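Local structure of pfam DUF1093 family protein (Bacillus subtilis, 3NPP) at residues A[10-18]-A[30-38]. The protein is of unknown function but belongs to the DUF1093 family and is probably exported, being made with a signal sequence. Sequence-based numbering, arbitrary orientation.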
loop_
_atom_site.group_PDB
_atom_site.type_symbol
_atom_site.label_atom_id
_atom_site.label_comp_id
_atom_site.label_asym_id
_atom_site.label_seq_id
_atom_site.Cartn_x
_atom_site.Cartn_y
_atom_site.Cartn_z
ATOM N N GLN A 10 -8.740 -3.924 1.994
ATOM C CA GLN A 10 -9.721 -4.889 1.484
ATOM C C GLN A 10 -9.221 -6.290 1.702
ATOM O O GLN A 10 -8.052 -6.492 1.880
ATOM C CB GLN A 10 -10.020 -4.597 0.020
ATOM C CG GLN A 10 -10.940 -3.383 -0.131
ATOM C CD GLN A 10 -11.349 -3.112 -1.539
ATOM O OE1 GLN A 10 -12.277 -3.713 -2.040
ATOM N NE2 GLN A 10 -10.684 -2.171 -2.179
ATOM N N ASP A 11 -10.143 -7.224 1.847
ATOM C CA ASP A 11 -9.816 -8.648 2.017
ATOM C C ASP A 11 -10.579 -9.376 0.966
ATOM O O ASP A 11 -11.802 -9.305 0.957
ATOM C CB ASP A 11 -10.212 -9.139 3.392
ATOM C CG ASP A 11 -9.314 -8.579 4.475
ATOM O OD1 ASP A 11 -8.231 -9.148 4.726
ATOM O OD2 ASP A 11 -9.663 -7.541 5.056
ATOM N N VAL A 12 -9.865 -10.087 0.089
ATOM C CA VAL A 12 -10.477 -10.743 -1.047
ATOM C C VAL A 12 -10.481 -12.250 -0.777
ATOM O O VAL A 12 -9.444 -12.843 -0.540
ATOM C CB VAL A 12 -9.726 -10.399 -2.345
ATOM C CG1 VAL A 12 -10.394 -11.098 -3.556
ATOM C CG2 VAL A 12 -9.701 -8.859 -2.546
ATOM N N TYR A 13 -11.652 -12.847 -0.806
ATOM C CA TYR A 13 -11.840 -14.270 -0.529
ATOM C C TYR A 13 -11.892 -15.042 -1.851
ATOM O O TYR A 13 -12.577 -14.622 -2.797
ATOM C CB TYR A 13 -13.127 -14.475 0.254
ATOM C CG TYR A 13 -13.046 -13.842 1.639
ATOM C CD1 TYR A 13 -13.341 -12.482 1.823
ATOM C CD2 TYR A 13 -12.615 -14.596 2.769
ATOM C CE1 TYR A 13 -13.251 -11.891 3.062
ATOM C CE2 TYR A 13 -12.528 -13.997 4.031
ATOM C CZ TYR A 13 -12.847 -12.648 4.171
ATOM O OH TYR A 13 -12.783 -12.032 5.415
ATOM N N VAL A 14 -11.139 -16.133 -1.920
ATOM C CA VAL A 14 -11.001 -16.931 -3.135
ATOM C C VAL A 14 -11.034 -18.414 -2.796
ATOM O O VAL A 14 -10.790 -18.807 -1.626
ATOM C CB VAL A 14 -9.661 -16.620 -3.863
ATOM C CG1 VAL A 14 -9.632 -15.179 -4.328
ATOM C CG2 VAL A 14 -8.458 -16.966 -2.994
ATOM N N GLN A 15 -11.340 -19.231 -3.805
ATOM C CA GLN A 15 -11.095 -20.659 -3.730
ATOM C C GLN A 15 -9.989 -21.010 -4.697
ATOM O O GLN A 15 -9.987 -20.530 -5.828
ATOM C CB GLN A 15 -12.371 -21.474 -4.049
ATOM C CG GLN A 15 -12.181 -22.971 -3.783
ATOM C CD GLN A 15 -13.447 -23.782 -3.923
ATOM O OE1 GLN A 15 -14.345 -23.433 -4.666
ATOM N NE2 GLN A 15 -13.508 -24.887 -3.200
ATOM N N ILE A 16 -9.092 -21.908 -4.291
ATOM C CA ILE A 16 -8.002 -22.360 -5.153
ATOM C C ILE A 16 -8.604 -23.376 -6.153
ATOM O O ILE A 16 -8.541 -24.602 -5.951
ATOM C CB ILE A 16 -6.791 -22.938 -4.336
ATOM C CG1 ILE A 16 -6.331 -21.965 -3.241
ATOM C CG2 ILE A 16 -5.571 -23.237 -5.264
ATOM C CD1 ILE A 16 -6.035 -20.536 -3.719
ATOM N N ASP A 17 -9.259 -22.821 -7.181
ATOM C CA ASP A 17 -9.984 -23.575 -8.189
ATOM C C ASP A 17 -9.357 -23.495 -9.593
ATOM O O ASP A 17 -10.005 -23.879 -10.574
ATOM C CB ASP A 17 -11.490 -23.183 -8.212
ATOM C CG ASP A 17 -11.746 -21.715 -8.603
ATOM O OD1 ASP A 17 -10.818 -20.853 -8.719
ATOM O OD2 ASP A 17 -12.933 -21.410 -8.740
ATOM N N ARG A 18 -8.114 -23.013 -9.662
ATOM C CA ARG A 18 -7.325 -22.958 -10.886
ATOM C C ARG A 18 -5.909 -23.434 -10.538
ATOM O O ARG A 18 -5.465 -23.331 -9.367
ATOM C CB ARG A 18 -7.253 -21.517 -11.431
ATOM C CG ARG A 18 -8.597 -20.798 -11.593
ATOM C CD ARG A 18 -9.473 -21.474 -12.612
ATOM N NE ARG A 18 -10.867 -21.495 -12.185
ATOM C CZ ARG A 18 -11.843 -20.829 -12.787
ATOM N NH1 ARG A 18 -11.583 -20.076 -13.849
ATOM N NH2 ARG A 18 -13.072 -20.915 -12.320
ATOM N N TYR A 30 -1.017 -17.387 -8.223
ATOM C CA TYR A 30 -2.429 -17.673 -8.530
ATOM C C TYR A 30 -3.065 -16.382 -8.975
ATOM O O TYR A 30 -2.773 -15.349 -8.396
ATOM C CB TYR A 30 -3.171 -18.195 -7.293
ATOM C CG TYR A 30 -2.623 -19.503 -6.802
ATOM C CD1 TYR A 30 -1.571 -19.540 -5.895
ATOM C CD2 TYR A 30 -3.133 -20.715 -7.271
ATOM C CE1 TYR A 30 -1.051 -20.780 -5.443
ATOM C CE2 TYR A 30 -2.611 -21.925 -6.838
ATOM C CZ TYR A 30 -1.568 -21.945 -5.926
ATOM O OH TYR A 30 -1.024 -23.154 -5.524
ATOM N N THR A 31 -3.872 -16.430 -10.030
ATOM C CA THR A 31 -4.739 -15.311 -10.423
ATOM C C THR A 31 -6.157 -15.840 -10.440
ATOM O O THR A 31 -6.500 -16.644 -11.300
ATOM C CB THR A 31 -4.362 -14.740 -11.785
ATOM O OG1 THR A 31 -3.068 -14.138 -11.708
ATOM C CG2 THR A 31 -5.387 -13.663 -12.228
ATOM N N LEU A 32 -6.967 -15.404 -9.478
ATOM C CA LEU A 32 -8.256 -15.995 -9.216
ATOM C C LEU A 32 -9.308 -14.905 -9.100
ATOM O O LEU A 32 -8.991 -13.784 -8.703
ATOM C CB LEU A 32 -8.191 -16.791 -7.906
ATOM C CG LEU A 32 -7.205 -17.971 -7.848
ATOM C CD1 LEU A 32 -7.068 -18.486 -6.445
ATOM C CD2 LEU A 32 -7.653 -19.079 -8.790
ATOM N N ASP A 33 -10.566 -15.249 -9.435
ATOM C CA ASP A 33 -11.697 -14.382 -9.153
ATOM C C ASP A 33 -12.122 -14.592 -7.738
ATOM O O ASP A 33 -12.133 -15.716 -7.260
ATOM C CB ASP A 33 -12.880 -14.660 -10.089
ATOM C CG ASP A 33 -12.609 -14.230 -11.515
ATOM O OD1 ASP A 33 -11.747 -13.340 -11.762
ATOM O OD2 ASP A 33 -13.276 -14.782 -12.391
ATOM N N GLY A 34 -12.513 -13.518 -7.074
ATOM C CA GLY A 34 -12.882 -13.578 -5.660
ATOM C C GLY A 34 -13.869 -12.509 -5.293
ATOM O O GLY A 34 -14.412 -11.845 -6.169
ATOM N N TYR A 35 -14.143 -12.383 -4.002
ATOM C CA TYR A 35 -15.103 -11.415 -3.512
ATOM C C TYR A 35 -14.518 -10.716 -2.315
ATOM O O TYR A 35 -13.891 -11.370 -1.470
ATOM C CB TYR A 35 -16.451 -12.107 -3.202
ATOM C CG TYR A 35 -17.084 -12.685 -4.476
ATOM C CD1 TYR A 35 -16.724 -13.953 -4.943
ATOM C CD2 TYR A 35 -17.930 -11.907 -5.284
ATOM C CE1 TYR A 35 -17.223 -14.459 -6.155
ATOM C CE2 TYR A 35 -18.468 -12.422 -6.501
ATOM C CZ TYR A 35 -18.090 -13.693 -6.918
ATOM O OH TYR A 35 -18.566 -14.218 -8.088
ATOM N N ASN A 36 -14.704 -9.396 -2.221
ATOM C CA ASN A 36 -14.245 -8.672 -1.037
ATOM C C ASN A 36 -15.233 -8.849 0.108
ATOM O O ASN A 36 -16.215 -9.620 -0.044
ATOM C CB ASN A 36 -13.849 -7.212 -1.365
ATOM C CG ASN A 36 -15.041 -6.252 -1.511
ATOM O OD1 ASN A 36 -16.226 -6.637 -1.498
ATOM N ND2 ASN A 36 -14.705 -4.970 -1.648
ATOM N N ALA A 37 -14.987 -8.186 1.243
ATOM C CA ALA A 37 -15.803 -8.368 2.456
ATOM C C ALA A 37 -17.236 -7.901 2.285
ATOM O O ALA A 37 -18.108 -8.410 2.947
ATOM C CB ALA A 37 -15.179 -7.679 3.664
ATOM N N SER A 38 -17.458 -6.914 1.403
ATOM C CA SER A 38 -18.802 -6.475 1.040
ATOM C C SER A 38 -19.385 -7.225 -0.173
ATOM O O SER A 38 -20.390 -6.818 -0.697
ATOM C CB SER A 38 -18.806 -4.946 0.835
ATOM O OG SER A 38 -17.514 -4.446 0.495
HETATM O O HOH W 1 -12.152 -18.184 -6.418
HETATM O O HOH W 2 -11.059 -18.061 -10.126
#
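Tyr13 and Tyr35 form a single antiparallel bridge, a hydrogen-bonded pair, where two three-stranded sheets of this small beta fold meet. Tyr13 N donates to Tyr35 O at 2.8 Å, almost straight. Tyr35 N returns a bond to Tyr13 O at 3.0 Å. The strands diverge on both sides, their directions 124° apart. Gly34 sits against Val12 and Val14; a CB here would clash with Tyr13 O and both CG1 methyls. Beyond the bridge, Leu32 packs through CD1 on the methyls of Val14 and Ile16. This CD1 lies 4.0 Å from Val14 CG2 and 3.6 Å from Ile16 CD1. Ile16 CG2 meets Tyr30 CE2 at 3.6 Å. Two waters link the segments: water 1 joins Gln15 N to Asp33 O, and water 2 joins Asp17 OD1 to Asp33 N. At the other end, Asn36 CG stands between its backbone N and carbonyl carbon (chi1 79°), which brings the amide to Gln10. Asn36 ND2 reaches Gln10 OE1 at 2.8 Å, the two amide planes 65° apart, while Asn36 OD1 accepts from Lys40 N. A leucine here would probably leave Gln10 OE1 without its donor and Lys40 N without its side-chain acceptor. Outside the pair, strand 57-63 bonds to 10-15, and Phe3 of the second subunit packs on Val12. At the far end of 30-38, Tyr30 OH is hydrogen-bonded to Leu52 N.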